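Metallo-beta-lactamase domain-containing protein (Thermotoga maritima, PDB 3H3E) binds zinc and is probably a metal-dependent enzyme of the metallo-beta-lactamase superfamily, although its substrate and precise activity remain unknown. Local coordinates at residues F148-N152 and G153-K157; G179-H182 and R183-N187; F207-L210 and K211-D214; T238-R241 and A242-F246. The protein carries 2 engineered substitutions. All blocks are in the same frame, centred on the assembly; numbering follows the deposited sequence.

Contact 1 (F148-N152 and G153-K157); sequences FVERN and GERRK
Val149 and Arg156 form a hydrogen-bonded antiparallel pair in which each amide donates to the other's carbonyl: Val149 N to Arg156 O and Arg156 N to Val149 O are both 2.9 Å, the first at 168°. Phe148 with Lys157 and Glu150 with Arg155 are the flanking non-hydrogen-bonded pairs. The main side-chain contact is diagonal. The Arg155 guanidinium lies flat over one face of the Phe148 ring, the planes 1° apart, and its CZ sits 4.0 Å from the ring centroid, a cation-pi stack. A chi1 of -176° and a bend at chi2 send the arginine chain away from the turn, toward the Phe148-Lys157 end. Lys157 takes the opposite face with its aliphatic CD, a CH-pi contact offset toward the rim, so the ring is sandwiched between two cationic side chains. These strands form a beta hairpin closed by Asn152 and Gly153, both with positive phi, as in a type I' turn. Arg151 N reaches Glu154 O at 3.1 Å, whereas the return bond from Glu154 N is weak. Strand 155-157 is the edge of a four-stranded antiparallel sheet, in which strand 95-98 flanks 147-150 on its other side. On the same face as Arg155, the Glu150 side chain crosses the arginine's, OE2 lying 3.9 Å from Arg155 CB, carboxylate and guanidinium planes nearly perpendicular. On the strand leaving the turn, Arg156 NH1 reaches back to Glu154 OE1 in a salt bridge.

Contact 2 (G179-H182 and R183-N187); sequences GCSH and RGIDN. With ZN (zinc ion), chain B.
Ser181 and Ile185 meet through the serine side chain: OG lies 3.7 Å from Ile185 CD1, and CB of the serine packs against CB of the isoleucine. Ile185 CG1 is anti to its backbone N (chi1 -177°), and CD1 then turns to the serine oxygen. The same hydroxyl is engaged with Thr178 OG1 and Gly206 O. Ile185 also packs on Ile220 and Phe224 of helix 214-226. His182 and Arg183, the two middle residues of the intervening turn, send their side chains away from this pair, and the turn is closed by a weak bond from Gly184 N to Ser181 O at 3.3 Å. The Glu163 carboxylate holds the backbone amides of both middle residues, OE2 accepting from His182 N and OE1 from Arg183 N. Arg183 carries its guanidinium to the backbone, NH1 to Ala136 O and NE to Leu159 O. Ahead of Gly184, the N-cap of helix 185-193, Arg183 O receives Asn187 ND2 at 2.9 Å and 177°, in the amide plane; this bond and that of OD1 to Arg139 NH1 together hold the amide's rotation. With CG anti to its carbonyl carbon (chi1 -79°), the His182 imidazole leaves the turn and binds the zinc ion through NE2 at 2.4 Å. With His69 NE2 and His71 ND1 it completes the three-histidine zinc site characteristic of the metallo-beta-lactamase fold, where His69 and His71 open the HxHxDH signature.

Contact 3 (F207-L210 and K211-D214); sequences FHLL and KSSD
Leu209 and Ser212 meet across a tight beta turn in the loop that leads from strand 200-204 to helix 214-226 of the metallo-beta-lactamase fold. The backbone angles of the two central residues, Leu210 and Lys211, are those of a type I turn. A CA-CA separation of 5.0 Å between Leu209 and Ser212 agrees with this, although the closing bond from Ser212 N to Leu209 O is long and weak at 3.4 Å. Side chains meet alongside the closing bond: methyl CD2 of Leu209 lies 3.7 Å from Ser212 OG and also touches Ser212 CB. The serine hydroxyl is placed beside its backbone N, which sets it against the leucine. Leu209 packs beyond the turn on Ile220 of helix 214-226 and on Ala242 of helix 240-249, whereas Leu210 and Lys211 direct their side chains away from the turn, Leu210 against Gly239. Just before the turn, His208 has phi and psi both positive and directs its imidazole back toward the zinc region, where the ring meets that of His182 with planes at about 50°. It is not among the ligands of the bound zinc ion. After the turn, Ser213 takes the N-cap position of helix 214-226. Its side chain caps a backbone N of the first turn, and Glu216 OE1 accepts from Ser213 N, a pattern consistent with a capping box. Ser212 OG lies 4.2 Å from O of His208, the residue ahead of the turn.

Contact 4 (T238-R241 and A242-F246); sequences TGER and AVDIF
Thr238 and Gly239 lead into helix 240-249, the helix of the beta-alpha-beta unit between strands 231-235 and 253-254, and meet its first turn. Methyl CG2 of Thr238 rests 4.1 Å from Val243 CG2 and 4.2 Å from Ala242 CB, with the threonine and valine side chains crossing at about a right angle. Gly239, at the N-cap, has positive phi (111°) and offers its carbonyl as the first acceptor of the helix. The i to i+4 ladder then runs regularly: Val243 N to Gly239 O at 3.0 Å, Asp244 N to Glu240 O at 3.0 Å and Ile245 N to Arg241 O at 3.1 Å. On the outer flank, Glu240 OE2 and Asp244 OD2 lie 4.3 Å apart, like charges that probably repel mildly; the glutamate is poorly ordered, so the distance is uncertain. Arg241 follows a different course. A chi1 near 180° extends its chain from the helix; it then bends at chi2 (49°) and crosses Ile245, whose CG1 lies over one face of the guanidinium, toward its rim. Further out, Arg241 NH2 forms a salt bridge with Asp214 OD2 at the start of helix 214-226, and Ala242 and Ile245 pack on Ile217 of that helix. The Phe246 ring meets Phe224 edge-to-face. Thr238 is positioned by its hydroxyl, which bonds to Cys235 O and also meets Phe207 N, OG1 to N being 3.0 Å.

Contact 1 is a surface hairpin, about 21 Å centre to centre from contact 2, and draws on strand pairing and a cation-pi stack of an arginine on a phenylalanine. Contact 2 is buried and provides one zinc ligand. Contacts 3 and 4 lie between these two in distance from the chain centre: a turn with weak closure at the surface, and a partly buried helix start with a regular backbone ladder. Contacts 2 and 3 touch, Ile185 CG1 lying 3.8 Å from Phe207 CD1, and both pack on helix 214-226, as does contact 4. Contacts 3 and 4, about 8 Å apart by centres, are joined by both polar and apolar links, the latter including Leu209 CB to Ala242 CB at 3.5 Å.

Contact 1 (F148-N152 and G153-K157)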
loop_
_atom_site.group_PDB
_atom_site.type_symbol
_atom_site.label_atom_id
_atom_site.label_comp_id
_atom_site.label_asym_id
_atom_site.label_seq_id
_atom_site.Cartn_x
_atom_site.Cartn_y
_atom_site.Cartn_z
ATOM N N PHE A 148 -9.400 6.166 14.563
ATOM C CA PHE A 148 -9.466 5.468 15.833
ATOM C C PHE A 148 -9.443 3.974 15.619
ATOM O O PHE A 148 -9.626 3.491 14.508
ATOM C CB PHE A 148 -10.724 5.854 16.584
ATOM C CG PHE A 148 -10.763 7.280 16.971
ATOM C CD1 PHE A 148 -10.429 7.670 18.252
ATOM C CD2 PHE A 148 -11.106 8.241 16.053
ATOM C CE1 PHE A 148 -10.455 8.983 18.608
ATOM C CE2 PHE A 148 -11.130 9.562 16.413
ATOM C CZ PHE A 148 -10.803 9.929 17.687
ATOM N N VAL A 149 -9.211 3.242 16.696
ATOM C CA VAL A 149 -9.232 1.793 16.629
ATOM C C VAL A 149 -9.838 1.253 17.928
ATOM O O VAL A 149 -9.778 1.904 18.959
ATOM C CB VAL A 149 -7.820 1.225 16.331
ATOM C CG1 VAL A 149 -6.930 1.336 17.539
ATOM C CG2 VAL A 149 -7.909 -0.203 15.865
ATOM N N GLU A 150 -10.469 0.092 17.859
ATOM C CA GLU A 150 -11.156 -0.465 19.014
ATOM C C GLU A 150 -10.678 -1.873 19.254
ATOM O O GLU A 150 -10.872 -2.755 18.423
ATOM C CB GLU A 150 -12.675 -0.466 18.818
ATOM C CG GLU A 150 -13.329 0.915 18.891
ATOM C CD GLU A 150 -14.821 0.846 19.193
ATOM O OE1 GLU A 150 -15.377 -0.278 19.168
ATOM O OE2 GLU A 150 -15.437 1.906 19.454
ATOM N N ARG A 151 -10.036 -2.074 20.395
ATOM C CA ARG A 151 -9.614 -3.399 20.815
ATOM C C ARG A 151 -10.351 -3.763 22.102
ATOM O O ARG A 151 -10.058 -3.215 23.169
ATOM C CB ARG A 151 -8.092 -3.436 21.011
ATOM C CG ARG A 151 -7.517 -4.827 21.247
ATOM C CD ARG A 151 -5.996 -4.828 21.116
ATOM N NE ARG A 151 -5.386 -5.942 21.840
ATOM C CZ ARG A 151 -4.933 -5.867 23.092
ATOM N NH1 ARG A 151 -5.015 -4.725 23.765
ATOM N NH2 ARG A 151 -4.397 -6.935 23.673
ATOM N N ASN A 152 -11.328 -4.664 21.980
ATOM C CA ASN A 152 -12.136 -5.128 23.115
ATOM C C ASN A 152 -13.286 -4.192 23.510
ATOM O O ASN A 152 -13.881 -4.347 24.578
ATOM C CB ASN A 152 -11.257 -5.410 24.344
ATOM C CG ASN A 152 -10.342 -6.610 24.153
ATOM O OD1 ASN A 152 -10.758 -7.653 23.635
ATOM N ND2 ASN A 152 -9.088 -6.469 24.586
ATOM N N GLY A 153 -13.606 -3.230 22.651
ATOM C CA GLY A 153 -14.617 -2.244 22.978
ATOM C C GLY A 153 -13.965 -1.044 23.626
ATOM O O GLY A 153 -14.636 -0.175 24.183
ATOM N N GLU A 154 -12.639 -1.015 23.549
ATOM C CA GLU A 154 -11.847 0.093 24.055
ATOM C C GLU A 154 -11.359 0.951 22.899
ATOM O O GLU A 154 -10.564 0.500 22.075
ATOM C CB GLU A 154 -10.665 -0.425 24.872
ATOM C CG GLU A 154 -11.034 -0.823 26.285
ATOM C CD GLU A 154 -11.737 0.301 27.040
ATOM O OE1 GLU A 154 -11.566 1.483 26.660
ATOM O OE2 GLU A 154 -12.460 0.002 28.017
ATOM N N ARG A 155 -11.842 2.189 22.849
ATOM C CA ARG A 155 -11.606 3.080 21.714
ATOM C C ARG A 155 -10.368 3.942 21.922
ATOM O O ARG A 155 -10.387 4.883 22.701
ATOM C CB ARG A 155 -12.836 3.967 21.509
ATOM C CG ARG A 155 -12.817 4.891 20.309
ATOM C CD ARG A 155 -13.556 6.176 20.688
ATOM N NE ARG A 155 -13.943 7.030 19.563
ATOM C CZ ARG A 155 -14.031 8.360 19.629
ATOM N NH1 ARG A 155 -13.730 8.996 20.757
ATOM N NH2 ARG A 155 -14.402 9.060 18.562
ATOM N N ARG A 156 -9.288 3.612 21.229
ATOM C CA ARG A 156 -8.068 4.405 21.293
ATOM C C ARG A 156 -7.844 5.109 19.962
ATOM O O ARG A 156 -8.515 4.827 18.979
ATOM C CB ARG A 156 -6.865 3.510 21.603
ATOM C CG ARG A 156 -6.942 2.762 22.924
ATOM C CD ARG A 156 -6.798 3.709 24.104
ATOM N NE ARG A 156 -6.929 3.020 25.386
ATOM C CZ ARG A 156 -8.080 2.817 26.023
ATOM N NH1 ARG A 156 -9.229 3.247 25.510
ATOM N NH2 ARG A 156 -8.083 2.174 27.179
ATOM N N LYS A 157 -6.890 6.022 19.928
ATOM C CA LYS A 157 -6.456 6.613 18.672
ATOM C C LYS A 157 -5.684 5.550 17.882
ATOM O O LYS A 157 -5.090 4.654 18.469
ATOM C CB LYS A 157 -5.590 7.840 18.959
ATOM C CG LYS A 157 -5.505 8.825 17.826
ATOM C CD LYS A 157 -6.686 9.789 17.761
ATOM C CE LYS A 157 -6.651 10.534 16.422
ATOM N NZ LYS A 157 -7.715 11.558 16.252
HETATM O O HOH W 1 -16.478 1.301 22.559
#

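Contact 2 (G179-H182 and R183-N187)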
loop_
_atom_site.group_PDB
_atom_site.type_symbol
_atom_site.label_atom_id
_atom_site.label_comp_id
_atom_site.label_asym_id
_atom_site.label_seq_id
_atom_site.Cartn_x
_atom_site.Cartn_y
_atom_site.Cartn_z
ATOM N N GLY A 179 0.289 0.895 0.565
ATOM C CA GLY A 179 -1.142 1.041 0.400
ATOM C C GLY A 179 -1.567 2.459 0.675
ATOM O O GLY A 179 -2.059 3.141 -0.206
ATOM N N CYS A 180 -1.359 2.924 1.897
ATOM C CA CYS A 180 -1.791 4.267 2.245
ATOM C C CYS A 180 -0.725 5.100 2.974
ATOM O O CYS A 180 -0.806 6.325 3.019
ATOM C CB CYS A 180 -3.106 4.211 3.037
ATOM S SG CYS A 180 -4.482 5.004 2.228
ATOM N N SER A 181 0.268 4.436 3.546
ATOM C CA SER A 181 1.347 5.126 4.249
ATOM C C SER A 181 0.846 6.015 5.377
ATOM O O SER A 181 1.116 7.205 5.391
ATOM C CB SER A 181 2.162 5.973 3.281
ATOM O OG SER A 181 2.619 5.198 2.193
ATOM N N HIS A 182 0.141 5.442 6.339
ATOM C CA HIS A 182 -0.413 6.230 7.434
ATOM C C HIS A 182 0.671 6.662 8.411
ATOM O O HIS A 182 0.571 7.692 9.077
ATOM C CB HIS A 182 -1.483 5.426 8.166
ATOM C CG HIS A 182 -2.803 5.394 7.457
ATOM N ND1 HIS A 182 -3.616 6.502 7.347
ATOM C CD2 HIS A 182 -3.455 4.387 6.832
ATOM C CE1 HIS A 182 -4.713 6.176 6.687
ATOM N NE2 HIS A 182 -4.640 4.899 6.362
ATOM N N ARG A 183 1.714 5.858 8.491
ATOM C CA ARG A 183 2.800 6.133 9.400
ATOM C C ARG A 183 3.793 7.109 8.794
ATOM O O ARG A 183 4.716 7.540 9.466
ATOM C CB ARG A 183 3.491 4.838 9.796
ATOM C CG ARG A 183 2.627 3.921 10.653
ATOM C CD ARG A 183 3.548 3.078 11.516
ATOM N NE ARG A 183 3.007 2.911 12.848
ATOM C CZ ARG A 183 3.734 2.922 13.954
ATOM N NH1 ARG A 183 5.038 3.088 13.888
ATOM N NH2 ARG A 183 3.149 2.769 15.129
ATOM N N GLY A 184 3.586 7.465 7.527
ATOM C CA GLY A 184 4.441 8.416 6.833
ATOM C C GLY A 184 5.293 7.773 5.757
ATOM O O GLY A 184 6.059 6.865 6.043
ATOM N N ILE A 185 5.160 8.222 4.511
ATOM C CA ILE A 185 5.861 7.564 3.412
ATOM C C ILE A 185 7.350 7.788 3.556
ATOM O O ILE A 185 8.153 6.923 3.208
ATOM C CB ILE A 185 5.365 8.037 2.042
ATOM C CG1 ILE A 185 6.068 7.288 0.910
ATOM C CG2 ILE A 185 5.602 9.514 1.884
ATOM C CD1 ILE A 185 6.112 5.828 1.048
ATOM N N ASP A 186 7.714 8.941 4.101
ATOM C CA ASP A 186 9.102 9.220 4.467
ATOM C C ASP A 186 9.645 8.292 5.561
ATOM O O ASP A 186 10.757 7.781 5.448
ATOM C CB ASP A 186 9.302 10.694 4.847
ATOM C CG ASP A 186 8.409 11.160 6.012
ATOM O OD1 ASP A 186 7.305 10.612 6.216
ATOM O OD2 ASP A 186 8.814 12.116 6.717
ATOM N N ASN A 187 8.870 8.075 6.618
ATOM C CA ASN A 187 9.266 7.128 7.666
ATOM C C ASN A 187 9.425 5.739 7.103
ATOM O O ASN A 187 10.312 4.979 7.490
ATOM C CB ASN A 187 8.241 7.116 8.797
ATOM C CG ASN A 187 8.364 8.318 9.675
ATOM O OD1 ASN A 187 9.466 8.808 9.897
ATOM N ND2 ASN A 187 7.241 8.825 10.167
HETATM ZN ZN ZN B . -6.184 3.654 5.062
#

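Contact 3 (F207-L210 and K211-D214)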
loop_
_atom_site.group_PDB
_atom_site.type_symbol
_atom_site.label_atom_id
_atom_site.label_comp_id
_atom_site.label_asym_id
_atom_site.label_seq_id
_atom_site.Cartn_x
_atom_site.Cartn_y
_atom_site.Cartn_z
ATOM N N PHE A 207 0.046 7.660 -0.578
ATOM C CA PHE A 207 0.869 8.324 0.442
ATOM C C PHE A 207 0.063 9.132 1.460
ATOM O O PHE A 207 0.619 9.653 2.421
ATOM C CB PHE A 207 1.946 9.238 -0.188
ATOM C CG PHE A 207 2.803 8.564 -1.240
ATOM C CD1 PHE A 207 2.983 7.188 -1.249
ATOM C CD2 PHE A 207 3.434 9.311 -2.209
ATOM C CE1 PHE A 207 3.757 6.583 -2.223
ATOM C CE2 PHE A 207 4.214 8.708 -3.170
ATOM C CZ PHE A 207 4.375 7.347 -3.175
ATOM N N HIS A 208 -1.238 9.251 1.232
ATOM C CA HIS A 208 -2.140 9.913 2.170
ATOM C C HIS A 208 -1.739 11.338 2.496
ATOM O O HIS A 208 -1.509 11.682 3.656
ATOM C CB HIS A 208 -2.299 9.109 3.464
ATOM C CG HIS A 208 -3.601 9.363 4.161
ATOM N ND1 HIS A 208 -4.798 8.838 3.715
ATOM C CD2 HIS A 208 -3.899 10.100 5.258
ATOM C CE1 HIS A 208 -5.775 9.235 4.512
ATOM N NE2 HIS A 208 -5.257 10.007 5.453
ATOM N N LEU A 209 -1.704 12.180 1.476
ATOM C CA LEU A 209 -1.221 13.534 1.661
ATOM C C LEU A 209 -2.282 14.612 1.498
ATOM O O LEU A 209 -1.957 15.794 1.406
ATOM C CB LEU A 209 -0.047 13.767 0.728
ATOM C CG LEU A 209 1.107 12.846 1.133
ATOM C CD1 LEU A 209 2.241 12.914 0.127
ATOM C CD2 LEU A 209 1.588 13.193 2.542
ATOM N N LEU A 210 -3.547 14.202 1.483
ATOM C CA LEU A 210 -4.669 15.128 1.329
ATOM C C LEU A 210 -4.863 16.067 2.518
ATOM O O LEU A 210 -5.331 17.196 2.359
ATOM C CB LEU A 210 -5.957 14.349 1.074
ATOM C CG LEU A 210 -6.195 13.999 -0.392
ATOM C CD1 LEU A 210 -7.513 13.264 -0.571
ATOM C CD2 LEU A 210 -6.167 15.262 -1.238
ATOM N N LYS A 211 -4.510 15.584 3.706
ATOM C CA LYS A 211 -4.671 16.349 4.940
ATOM C C LYS A 211 -3.338 16.906 5.444
ATOM O O LYS A 211 -3.262 17.471 6.533
ATOM C CB LYS A 211 -5.337 15.498 6.036
ATOM C CG LYS A 211 -6.842 15.302 5.875
ATOM C CD LYS A 211 -7.549 15.434 7.229
ATOM C CE LYS A 211 -9.088 15.465 7.116
ATOM N NZ LYS A 211 -9.736 14.126 7.297
ATOM N N SER A 212 -2.289 16.736 4.649
ATOM C CA SER A 212 -0.971 17.234 5.009
ATOM C C SER A 212 -0.743 18.622 4.424
ATOM O O SER A 212 -1.276 18.945 3.359
ATOM C CB SER A 212 0.105 16.278 4.511
ATOM O OG SER A 212 0.177 15.122 5.319
ATOM N N SER A 213 0.048 19.437 5.124
ATOM C CA SER A 213 0.363 20.786 4.666
ATOM C C SER A 213 1.399 20.764 3.554
ATOM O O SER A 213 2.198 19.834 3.458
ATOM C CB SER A 213 0.864 21.653 5.823
ATOM O OG SER A 213 2.200 21.341 6.173
ATOM N N ASP A 214 1.385 21.793 2.717
ATOM C CA ASP A 214 2.343 21.880 1.622
ATOM C C ASP A 214 3.761 21.747 2.154
ATOM O O ASP A 214 4.595 21.104 1.535
ATOM C CB ASP A 214 2.167 23.182 0.838
ATOM C CG ASP A 214 0.909 23.180 -0.022
ATOM O OD1 ASP A 214 -0.026 22.411 0.293
ATOM O OD2 ASP A 214 0.855 23.942 -1.014
#

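Contact 4 (T238-R241 and A242-F246)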
loop_
_atom_site.group_PDB
_atom_site.type_symbol
_atom_site.label_atom_id
_atom_site.label_comp_id
_atom_site.label_asym_id
_atom_site.label_seq_id
_atom_site.Cartn_x
_atom_site.Cartn_y
_atom_site.Cartn_z
ATOM N N THR A 238 -3.122 9.627 -2.185
ATOM C CA THR A 238 -2.102 10.670 -2.305
ATOM C C THR A 238 -2.600 12.119 -2.434
ATOM O O THR A 238 -2.307 12.947 -1.582
ATOM C CB THR A 238 -1.084 10.333 -3.398
ATOM O OG1 THR A 238 -0.576 9.009 -3.181
ATOM C CG2 THR A 238 0.066 11.319 -3.356
ATOM N N GLY A 239 -3.334 12.437 -3.490
ATOM C CA GLY A 239 -3.890 13.771 -3.619
ATOM C C GLY A 239 -3.283 14.616 -4.719
ATOM O O GLY A 239 -2.071 14.631 -4.895
ATOM N N GLU A 240 -4.131 15.340 -5.447
ATOM C CA GLU A 240 -3.695 16.171 -6.576
ATOM C C GLU A 240 -2.676 17.236 -6.162
ATOM O O GLU A 240 -1.708 17.484 -6.874
ATOM C CB GLU A 240 -4.900 16.815 -7.285
ATOM C CG GLU A 240 -4.536 17.725 -8.470
ATOM C CD GLU A 240 -5.726 18.518 -9.031
ATOM O OE1 GLU A 240 -6.890 18.120 -8.794
ATOM O OE2 GLU A 240 -5.491 19.544 -9.715
ATOM N N ARG A 241 -2.891 17.861 -5.012
ATOM C CA ARG A 241 -1.969 18.887 -4.545
ATOM C C ARG A 241 -0.586 18.291 -4.347
ATOM O O ARG A 241 0.408 18.818 -4.841
ATOM C CB ARG A 241 -2.459 19.509 -3.232
ATOM C CG ARG A 241 -1.595 20.662 -2.725
ATOM C CD ARG A 241 -1.325 21.678 -3.828
ATOM N NE ARG A 241 -0.379 22.719 -3.424
ATOM C CZ ARG A 241 0.172 23.595 -4.265
ATOM N NH1 ARG A 241 -0.123 23.551 -5.562
ATOM N NH2 ARG A 241 1.018 24.516 -3.813
ATOM N N ALA A 242 -0.534 17.176 -3.627
ATOM C CA ALA A 242 0.729 16.539 -3.291
ATOM C C ALA A 242 1.449 16.101 -4.553
ATOM O O ALA A 242 2.662 16.273 -4.668
ATOM C CB ALA A 242 0.507 15.365 -2.355
ATOM N N VAL A 243 0.706 15.543 -5.504
ATOM C CA VAL A 243 1.304 15.112 -6.758
ATOM C C VAL A 243 1.905 16.289 -7.514
ATOM O O VAL A 243 3.002 16.177 -8.065
ATOM C CB VAL A 243 0.303 14.403 -7.666
ATOM C CG1 VAL A 243 0.979 14.010 -8.963
ATOM C CG2 VAL A 243 -0.276 13.176 -6.972
ATOM N N ASP A 244 1.195 17.415 -7.543
ATOM C CA ASP A 244 1.705 18.611 -8.214
ATOM C C ASP A 244 3.033 19.023 -7.602
ATOM O O ASP A 244 3.958 19.414 -8.313
ATOM C CB ASP A 244 0.705 19.777 -8.145
ATOM C CG ASP A 244 -0.423 19.660 -9.168
ATOM O OD1 ASP A 244 -0.415 18.714 -9.990
ATOM O OD2 ASP A 244 -1.325 20.525 -9.142
ATOM N N ILE A 245 3.129 18.937 -6.279
ATOM C CA ILE A 245 4.383 19.247 -5.590
ATOM C C ILE A 245 5.493 18.262 -5.971
ATOM O O ILE A 245 6.624 18.675 -6.232
ATOM C CB ILE A 245 4.206 19.281 -4.063
ATOM C CG1 ILE A 245 3.322 20.470 -3.661
ATOM C CG2 ILE A 245 5.556 19.331 -3.370
ATOM C CD1 ILE A 245 2.946 20.495 -2.194
ATOM N N PHE A 246 5.166 16.969 -6.013
ATOM C CA PHE A 246 6.101 15.957 -6.514
ATOM C C PHE A 246 6.566 16.326 -7.918
ATOM O O PHE A 246 7.758 16.331 -8.191
ATOM C CB PHE A 246 5.482 14.548 -6.531
ATOM C CG PHE A 246 5.748 13.730 -5.291
ATOM C CD1 PHE A 246 6.774 12.801 -5.265
ATOM C CD2 PHE A 246 4.949 13.861 -4.163
ATOM C CE1 PHE A 246 7.018 12.033 -4.124
ATOM C CE2 PHE A 246 5.185 13.099 -3.021
ATOM C CZ PHE A 246 6.221 12.186 -3.006
#